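Long-range contacts in peptidoglycan glycosyltransferase (Atopobium parvulum, PDB 4OVD), which belongs to the penicillin-binding proteins, combining a dimerisation domain with a domain of the penicillin-binding transpeptidase family: residues Asp374-Gly379 with Ile422-Ala427; His380-Asp385 with Pro417-Ile422; Gly432-Pro437 with Pro451-Ile456. All coordinates share one frame; numbering follows the deposited sequence.

Contact 1 (Asp374-Gly379 with Ile422-Ala427); sequences DKFGIG and IRAYTA
The ring of Phe376 meets one side of helix 418-429 with its CD1 and CE1 corner. Phe376 CD1 rests 3.6 Å from Ala424 CB, and the methyl lies oblique to the ring. The neighbouring Phe376 CE1 reaches Ala424 O at 3.6 Å, with the carbonyl oxygen in the plane of the ring at its edge, so this apolar corner also borders the helix backbone. One turn further on, Ala427 CB stands 4.1 Å from Phe376 CE1. Small residues at 424 and 427 let the aromatic ring come close to the helix. The Phe376 ring owes its place to a first torsion of -94°, well off the usual staggered value, and helix 298-307 packs on it through Ile300 and Ser303. Just behind the phenylalanine the chain leaves helix 366-375 in a Schellman motif: Gly377 takes a positive phi (81°), and Gly377 N bonds back to Asp374 O at 3.0 Å. The same turn brings its carbonyl toward a water that joins the two segments. That water lies 3.1 Å from Gly377 O and accepts from Arg423 NH1 at 2.9 Å, in the plane of the guanidinium at its edge. Arg423 spans the distance with an almost fully stretched chain, and its NE makes a weak hydrogen bond to Val435 O. In the next shell Thr426 OG1 donates to Arg423 O at 2.7 Å, in the carbonyl plane on a lone pair, and also bonds Val435 N of segment 432-437.

Contact 2 (His380-Asp385 with Pro417-Ile422); sequences HTTGID and PFIQVI
Thr382 OG1, packed 4.1 Å from Ile419 CG1, is gripped by two polar partners. It accepts a hydrogen bond from Ile384 N (3.2 Å, 156° at the hydrogen) and is bonded to Glu389 OE2, while the other oxygen of that carboxylate takes Gly383 N. With chi1 at 60° the hydroxyl sits between the backbone N and the carbonyl carbon, within range of the amide two residues on. This rotation sends the methyl to the helix: Thr382 CG2 lies 3.8 Å from Ile419 O and 4.0 Å from Gln420 CG. Further along the loop, Ile384 CD1 meets Ile419 CD1 at 4.2 Å where the two side chains cross at a slant, and Ile419 also rests on Met251 of strand 248-253. The Gln420 amide lies against the backbone of His380. Gln420 NE2 comes within 3.2 Å of His380 O, but the angle is too poor for a hydrogen bond; NE2 is bonded instead to Thr391 O and OE1 to Gly379 N. Both ends of this buried amide therefore have partners, which fixes its flip. The CB of His380 points away from the helix, and its ring is bonded through NE2 to Asp374 OD1. The arrangement is that of an ST turn in an irregular loop, laid against the first turn of helix 418-429 beside the five-stranded antiparallel sheet of the penicillin-binding transpeptidase domain.

Contact 3 (Gly432-Pro437 with Pro451-Ile456); sequences GTMVTP and PTKDVI
Met434, present as selenomethionine, packs mainly on Val455 and the lysine chain of Lys453 in segment 451-456. Its CB lies 3.7 Å from Val455 CG2 and also borders Lys453 O. With CG anti to the backbone N (chi1 172°), the chain carries Met434 SE on past the same Val455 CG2 at 4.1 Å. A bend in the last torsion (85°) then turns the terminal methyl so that Met434 CE meets Lys453 CD at 3.7 Å and again touches the valine. Arg423, Thr426 and Ala427 of helix 418-429 also pack on this side chain. The lysine runs alongside it, extended, and its NZ continues to Lys375 O. In the backbone, Met434 and Lys453 form an antiparallel hydrogen-bonded pair: Met434 N donates to Lys453 O at 2.8 Å and Lys453 N to Met434 O at 3.0 Å. On the other face the adjoining non-hydrogen-bonded pair adds a side-chain link, Thr433 OG1 to Asp454 OD1 at 3.0 Å, which meets the carboxylate from above, 50° out of its plane. At one end Gly432 O receives Val455 N at 3.0 Å and, weakly, Ile456 N. At the other, Thr436 OG1 donates to Pro451 O at 2.8 Å, and this carbonyl is also bonded by two waters, one shared with Met434 O and one with Thr436 N. The whole is a short two-stranded antiparallel ribbon, closing the base of an excursion whose strands 440-443 and 446-447 join a separate six-stranded mixed sheet.

All three contacts belong to the penicillin-binding transpeptidase domain and gather around helix 418-429. Contacts 1 and 2 share Ile422 and use successive parts of this helix, their centres about 8 Å apart; along the chain contact 2 lies within the span of contact 1, the two meeting at Ile422. Contact 3 follows both, its first strand coming just after the helix, with its centre about 8 Å from contact 1 and about 12 Å from contact 2. Arg423 CD packs on Thr382 CG2 between contacts 1 and 2, while Ala427 O and Gly432 N, probably hydrogen-bonded, join contacts 1 and 3. Ile384 and Ile419 pack on Pro437, so one helix joins the loop, the preceding helix end and the ribbon.

Contact 1 (Asp374-Gly379 with Ile422-Ala427)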
loop_
_atom_site.group_PDB
_atom_site.type_symbol
_atom_site.label_atom_id
_atom_site.label_comp_id
_atom_site.label_asym_id
_atom_site.label_seq_id
_atom_site.Cartn_x
_atom_site.Cartn_y
_atom_site.Cartn_z
ATOM N N ASP A 374 1.635 -3.243 16.838
ATOM C CA ASP A 374 0.535 -4.170 16.818
ATOM C C ASP A 374 -0.779 -3.430 16.622
ATOM O O ASP A 374 -1.594 -3.824 15.820
ATOM C CB ASP A 374 0.529 -4.956 18.109
ATOM C CG ASP A 374 -0.371 -6.136 18.047
ATOM O OD1 ASP A 374 0.079 -7.157 17.485
ATOM O OD2 ASP A 374 -1.485 -6.060 18.605
ATOM N N LYS A 375 -0.968 -2.319 17.331
ATOM C CA LYS A 375 -2.177 -1.572 17.182
ATOM C C LYS A 375 -2.275 -1.044 15.742
ATOM O O LYS A 375 -3.355 -0.949 15.194
ATOM C CB LYS A 375 -2.092 -0.406 18.180
ATOM C CG LYS A 375 -3.389 0.178 18.687
ATOM C CD LYS A 375 -3.077 1.095 19.861
ATOM C CE LYS A 375 -4.292 1.402 20.727
ATOM N NZ LYS A 375 -5.444 1.950 19.964
ATOM N N PHE A 376 -1.137 -0.679 15.129
ATOM C CA PHE A 376 -1.130 -0.181 13.754
ATOM C C PHE A 376 -1.336 -1.282 12.714
ATOM O O PHE A 376 -1.292 -1.003 11.475
ATOM C CB PHE A 376 0.161 0.550 13.444
ATOM C CG PHE A 376 0.118 2.044 13.634
ATOM C CD1 PHE A 376 -0.464 2.837 12.659
ATOM C CD2 PHE A 376 0.708 2.670 14.725
ATOM C CE1 PHE A 376 -0.475 4.219 12.760
ATOM C CE2 PHE A 376 0.711 4.039 14.821
ATOM C CZ PHE A 376 0.116 4.823 13.837
ATOM N N GLY A 377 -1.523 -2.519 13.173
ATOM C CA GLY A 377 -1.756 -3.654 12.248
ATOM C C GLY A 377 -0.478 -4.246 11.606
ATOM O O GLY A 377 -0.566 -5.103 10.721
ATOM N N ILE A 378 0.695 -3.848 12.084
ATOM C CA ILE A 378 1.944 -4.313 11.473
ATOM C C ILE A 378 2.122 -5.753 11.808
ATOM O O ILE A 378 2.065 -6.105 12.954
ATOM C CB ILE A 378 3.134 -3.491 11.937
ATOM C CG1 ILE A 378 2.908 -2.016 11.608
ATOM C CG2 ILE A 378 4.404 -3.996 11.253
ATOM C CD1 ILE A 378 2.505 -1.773 10.157
ATOM N N GLY A 379 2.295 -6.610 10.793
ATOM C CA GLY A 379 2.372 -8.018 11.038
ATOM C C GLY A 379 1.009 -8.690 11.041
ATOM O O GLY A 379 0.909 -9.818 11.422
ATOM N N ILE A 422 0.704 1.280 3.991
ATOM C CA ILE A 422 -0.339 2.117 3.473
ATOM C C ILE A 422 -1.474 2.158 4.460
ATOM O O ILE A 422 -1.967 3.218 4.815
ATOM C CB ILE A 422 -0.797 1.574 2.107
ATOM C CG1 ILE A 422 0.342 1.723 1.069
ATOM C CG2 ILE A 422 -2.033 2.271 1.649
ATOM C CD1 ILE A 422 0.040 1.090 -0.241
ATOM N N ARG A 423 -1.854 1.008 4.963
ATOM C CA ARG A 423 -2.955 0.954 5.884
ATOM C C ARG A 423 -2.622 1.779 7.137
ATOM O O ARG A 423 -3.455 2.520 7.656
ATOM C CB ARG A 423 -3.301 -0.473 6.234
ATOM C CG ARG A 423 -4.475 -0.559 7.172
ATOM C CD ARG A 423 -4.757 -1.964 7.640
ATOM N NE ARG A 423 -5.937 -1.925 8.511
ATOM C CZ ARG A 423 -6.170 -2.777 9.498
ATOM N NH1 ARG A 423 -5.280 -3.720 9.825
ATOM N NH2 ARG A 423 -7.277 -2.647 10.208
ATOM N N ALA A 424 -1.416 1.651 7.646
ATOM C CA ALA A 424 -1.041 2.425 8.820
ATOM C C ALA A 424 -1.145 3.918 8.556
ATOM O O ALA A 424 -1.708 4.638 9.398
ATOM C CB ALA A 424 0.369 2.074 9.256
ATOM N N TYR A 425 -0.673 4.382 7.374
ATOM C CA TYR A 425 -0.736 5.796 7.052
ATOM C C TYR A 425 -2.170 6.321 7.053
ATOM O O TYR A 425 -2.400 7.503 7.381
ATOM C CB TYR A 425 -0.075 6.053 5.701
ATOM C CG TYR A 425 1.431 6.230 5.772
ATOM C CD1 TYR A 425 2.246 5.343 6.403
ATOM C CD2 TYR A 425 2.018 7.325 5.187
ATOM C CE1 TYR A 425 3.668 5.494 6.400
ATOM C CE2 TYR A 425 3.383 7.530 5.212
ATOM C CZ TYR A 425 4.220 6.618 5.803
ATOM O OH TYR A 425 5.577 6.912 5.842
ATOM N N THR A 426 -3.142 5.461 6.729
ATOM C CA THR A 426 -4.514 5.925 6.738
ATOM C C THR A 426 -4.879 6.504 8.113
ATOM O O THR A 426 -5.586 7.464 8.126
ATOM C CB THR A 426 -5.599 4.934 6.249
ATOM O OG1 THR A 426 -5.739 3.815 7.149
ATOM C CG2 THR A 426 -5.298 4.479 4.867
ATOM N N ALA A 427 -4.403 5.942 9.220
ATOM C CA ALA A 427 -4.696 6.478 10.522
ATOM C C ALA A 427 -4.222 7.919 10.657
ATOM O O ALA A 427 -4.922 8.767 11.224
ATOM C CB ALA A 427 -4.108 5.615 11.625
HETATM O O HOH W 1 -2.711 -4.344 8.616
#

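Contact 2 (His380-Asp385 with Pro417-Ile422)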
loop_
_atom_site.group_PDB
_atom_site.type_symbol
_atom_site.label_atom_id
_atom_site.label_comp_id
_atom_site.label_asym_id
_atom_site.label_seq_id
_atom_site.Cartn_x
_atom_site.Cartn_y
_atom_site.Cartn_z
ATOM N N HIS A 380 -0.045 -7.996 10.624
ATOM C CA HIS A 380 -1.386 -8.563 10.565
ATOM C C HIS A 380 -1.925 -8.262 9.196
ATOM O O HIS A 380 -1.668 -7.181 8.643
ATOM C CB HIS A 380 -2.313 -7.877 11.587
ATOM C CG HIS A 380 -1.920 -8.103 13.005
ATOM N ND1 HIS A 380 -2.515 -9.061 13.792
ATOM C CD2 HIS A 380 -0.999 -7.489 13.786
ATOM C CE1 HIS A 380 -1.983 -9.021 15.002
ATOM N NE2 HIS A 380 -1.056 -8.081 15.021
ATOM N N THR A 381 -2.722 -9.149 8.655
ATOM C CA THR A 381 -3.285 -8.885 7.334
ATOM C C THR A 381 -4.187 -7.651 7.450
ATOM O O THR A 381 -4.738 -7.354 8.470
ATOM C CB THR A 381 -4.058 -10.125 6.824
ATOM O OG1 THR A 381 -4.839 -10.628 7.903
ATOM C CG2 THR A 381 -3.103 -11.208 6.421
ATOM N N THR A 382 -4.302 -6.904 6.388
ATOM C CA THR A 382 -5.069 -5.737 6.392
ATOM C C THR A 382 -6.528 -5.980 6.187
ATOM O O THR A 382 -7.294 -5.139 6.476
ATOM C CB THR A 382 -4.600 -4.821 5.255
ATOM O OG1 THR A 382 -4.754 -5.478 3.987
ATOM C CG2 THR A 382 -3.154 -4.476 5.472
ATOM N N GLY A 383 -6.901 -7.117 5.640
ATOM C CA GLY A 383 -8.299 -7.377 5.356
ATOM C C GLY A 383 -8.628 -7.011 3.920
ATOM O O GLY A 383 -9.754 -7.082 3.545
ATOM N N ILE A 384 -7.650 -6.577 3.122
ATOM C CA ILE A 384 -7.909 -6.197 1.709
ATOM C C ILE A 384 -8.563 -7.368 0.954
ATOM O O ILE A 384 -8.291 -8.568 1.228
ATOM C CB ILE A 384 -6.620 -5.725 0.990
ATOM C CG1 ILE A 384 -6.896 -5.287 -0.456
ATOM C CG2 ILE A 384 -5.556 -6.837 0.998
ATOM C CD1 ILE A 384 -5.808 -4.474 -1.041
ATOM N N ASP A 385 -9.453 -7.044 0.009
ATOM C CA ASP A 385 -10.142 -8.099 -0.700
ATOM C C ASP A 385 -9.402 -8.452 -1.986
ATOM O O ASP A 385 -9.879 -8.184 -3.090
ATOM C CB ASP A 385 -11.616 -7.735 -0.937
ATOM C CG ASP A 385 -11.778 -6.397 -1.630
ATOM O OD1 ASP A 385 -10.864 -5.519 -1.531
ATOM O OD2 ASP A 385 -12.858 -6.176 -2.220
ATOM N N PRO A 417 4.402 -6.504 3.674
ATOM C CA PRO A 417 3.967 -5.991 2.407
ATOM C C PRO A 417 3.685 -4.536 2.619
ATOM O O PRO A 417 3.225 -4.161 3.716
ATOM C CB PRO A 417 2.642 -6.745 2.156
ATOM C CG PRO A 417 2.168 -7.130 3.492
ATOM C CD PRO A 417 3.382 -7.353 4.319
ATOM N N PHE A 418 3.861 -3.732 1.579
ATOM C CA PHE A 418 3.646 -2.310 1.687
ATOM C C PHE A 418 2.183 -1.936 1.979
ATOM O O PHE A 418 1.922 -0.885 2.550
ATOM C CB PHE A 418 4.212 -1.537 0.525
ATOM C CG PHE A 418 5.712 -1.317 0.624
ATOM C CD1 PHE A 418 6.240 -0.425 1.529
ATOM C CD2 PHE A 418 6.567 -2.005 -0.200
ATOM C CE1 PHE A 418 7.615 -0.245 1.653
ATOM C CE2 PHE A 418 7.933 -1.883 -0.039
ATOM C CZ PHE A 418 8.463 -1.002 0.858
ATOM N N ILE A 419 1.247 -2.829 1.656
ATOM C CA ILE A 419 -0.153 -2.574 1.947
ATOM C C ILE A 419 -0.378 -2.365 3.470
ATOM O O ILE A 419 -1.276 -1.594 3.894
ATOM C CB ILE A 419 -1.081 -3.666 1.367
ATOM C CG1 ILE A 419 -2.552 -3.174 1.341
ATOM C CG2 ILE A 419 -0.920 -4.952 2.138
ATOM C CD1 ILE A 419 -2.827 -1.973 0.406
ATOM N N GLN A 420 0.506 -2.920 4.287
ATOM C CA GLN A 420 0.417 -2.710 5.718
ATOM C C GLN A 420 0.860 -1.296 6.093
ATOM O O GLN A 420 0.324 -0.659 7.021
ATOM C CB GLN A 420 1.288 -3.724 6.450
ATOM C CG GLN A 420 0.642 -5.092 6.535
ATOM C CD GLN A 420 1.422 -6.062 7.377
ATOM O OE1 GLN A 420 2.278 -5.673 8.233
ATOM N NE2 GLN A 420 1.122 -7.341 7.187
ATOM N N VAL A 421 1.837 -0.796 5.355
ATOM C CA VAL A 421 2.335 0.550 5.587
ATOM C C VAL A 421 1.272 1.521 5.166
ATOM O O VAL A 421 0.970 2.486 5.883
ATOM C CB VAL A 421 3.628 0.826 4.823
ATOM C CG1 VAL A 421 4.071 2.252 5.062
ATOM C CG2 VAL A 421 4.710 -0.168 5.270
ATOM N N ILE A 422 0.704 1.280 3.991
ATOM C CA ILE A 422 -0.339 2.117 3.473
ATOM C C ILE A 422 -1.474 2.158 4.460
ATOM O O ILE A 422 -1.967 3.218 4.815
ATOM C CB ILE A 422 -0.797 1.574 2.107
ATOM C CG1 ILE A 422 0.342 1.723 1.069
ATOM C CG2 ILE A 422 -2.033 2.271 1.649
ATOM C CD1 ILE A 422 0.040 1.090 -0.241
#

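Contact 3 (Gly432-Pro437 with Pro451-Ile456)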
loop_
_atom_site.group_PDB
_atom_site.type_symbol
_atom_site.label_atom_id
_atom_site.label_comp_id
_atom_site.label_asym_id
_atom_site.label_seq_id
_atom_site.Cartn_x
_atom_site.Cartn_y
_atom_site.Cartn_z
ATOM N N GLY A 432 -6.870 9.583 12.845
ATOM C CA GLY A 432 -6.519 8.545 13.743
ATOM C C GLY A 432 -7.167 7.235 13.546
ATOM O O GLY A 432 -6.842 6.280 14.284
ATOM N N THR A 433 -8.130 7.179 12.630
ATOM C CA THR A 433 -8.826 5.915 12.399
ATOM C C THR A 433 -8.262 5.183 11.166
ATOM O O THR A 433 -8.257 5.731 10.085
ATOM C CB THR A 433 -10.325 6.157 12.292
ATOM O OG1 THR A 433 -10.793 6.644 13.545
ATOM C CG2 THR A 433 -11.100 4.862 11.982
HETATM N N MSE A 434 -7.755 3.973 11.347
HETATM C CA MSE A 434 -7.223 3.153 10.237
HETATM C C MSE A 434 -8.327 2.421 9.504
HETATM O O MSE A 434 -9.264 1.905 10.123
HETATM C CB MSE A 434 -6.171 2.249 10.879
HETATM C CG MSE A 434 -5.622 1.207 9.995
HETATM SE SE MSE A 434 -3.915 0.696 10.795
HETATM C CE MSE A 434 -4.800 -0.555 11.996
ATOM N N VAL A 435 -8.318 2.455 8.179
ATOM C CA VAL A 435 -9.373 1.826 7.422
ATOM C C VAL A 435 -8.859 0.600 6.742
ATOM O O VAL A 435 -7.697 0.356 6.777
ATOM C CB VAL A 435 -9.950 2.799 6.368
ATOM C CG1 VAL A 435 -10.461 4.083 7.031
ATOM C CG2 VAL A 435 -8.927 3.130 5.316
ATOM N N THR A 436 -9.739 -0.157 6.114
ATOM C CA THR A 436 -9.376 -1.378 5.456
ATOM C C THR A 436 -9.299 -1.053 3.984
ATOM O O THR A 436 -10.306 -0.678 3.444
ATOM C CB THR A 436 -10.459 -2.428 5.597
ATOM O OG1 THR A 436 -10.611 -2.794 6.972
ATOM C CG2 THR A 436 -10.064 -3.647 4.789
ATOM N N PRO A 437 -8.117 -1.173 3.345
ATOM C CA PRO A 437 -8.078 -0.885 1.889
ATOM C C PRO A 437 -8.902 -1.970 1.155
ATOM O O PRO A 437 -8.902 -3.106 1.564
ATOM C CB PRO A 437 -6.572 -0.887 1.522
ATOM C CG PRO A 437 -5.848 -0.914 2.824
ATOM C CD PRO A 437 -6.787 -1.530 3.863
ATOM N N PRO A 451 -14.319 -2.807 8.121
ATOM C CA PRO A 451 -13.851 -2.496 9.480
ATOM C C PRO A 451 -12.868 -1.328 9.551
ATOM O O PRO A 451 -12.040 -1.127 8.636
ATOM C CB PRO A 451 -13.130 -3.794 9.925
ATOM C CG PRO A 451 -13.540 -4.865 8.921
ATOM C CD PRO A 451 -13.853 -4.130 7.651
ATOM N N THR A 452 -13.023 -0.535 10.604
ATOM C CA THR A 452 -12.136 0.591 10.890
ATOM C C THR A 452 -11.578 0.326 12.292
ATOM O O THR A 452 -12.134 -0.475 13.032
ATOM C CB THR A 452 -12.832 1.969 10.907
ATOM O OG1 THR A 452 -13.866 1.979 11.893
ATOM C CG2 THR A 452 -13.413 2.373 9.567
ATOM N N LYS A 453 -10.498 1.005 12.665
ATOM C CA LYS A 453 -9.887 0.806 13.965
ATOM C C LYS A 453 -9.267 2.125 14.459
ATOM O O LYS A 453 -8.503 2.742 13.739
ATOM C CB LYS A 453 -8.776 -0.225 13.797
ATOM C CG LYS A 453 -8.156 -0.704 15.092
ATOM C CD LYS A 453 -7.027 -1.669 14.786
ATOM C CE LYS A 453 -6.477 -2.343 16.028
ATOM N NZ LYS A 453 -5.369 -3.243 15.594
ATOM N N ASP A 454 -9.534 2.512 15.687
ATOM C CA ASP A 454 -8.971 3.748 16.248
ATOM C C ASP A 454 -7.596 3.407 16.738
ATOM O O ASP A 454 -7.440 2.638 17.660
ATOM C CB ASP A 454 -9.808 4.289 17.395
ATOM C CG ASP A 454 -11.169 4.769 16.941
ATOM O OD1 ASP A 454 -11.465 4.733 15.720
ATOM O OD2 ASP A 454 -11.931 5.197 17.811
ATOM N N VAL A 455 -6.596 3.958 16.095
ATOM C CA VAL A 455 -5.224 3.621 16.436
ATOM C C VAL A 455 -4.550 4.697 17.268
ATOM O O VAL A 455 -3.881 4.401 18.226
ATOM C CB VAL A 455 -4.455 3.302 15.119
ATOM C CG1 VAL A 455 -3.023 2.968 15.385
ATOM C CG2 VAL A 455 -5.143 2.147 14.441
ATOM N N ILE A 456 -4.666 5.931 16.834
ATOM C CA ILE A 456 -4.118 7.079 17.543
ATOM C C ILE A 456 -5.204 8.156 17.625
ATOM O O ILE A 456 -6.213 8.091 16.909
ATOM C CB ILE A 456 -2.906 7.661 16.808
ATOM C CG1 ILE A 456 -3.281 7.990 15.390
ATOM C CG2 ILE A 456 -1.735 6.675 16.805
ATOM C CD1 ILE A 456 -2.128 8.486 14.594
HETATM O O HOH W 2 -9.341 -0.909 9.635
HETATM O O HOH W 3 -12.397 0.515 6.461
#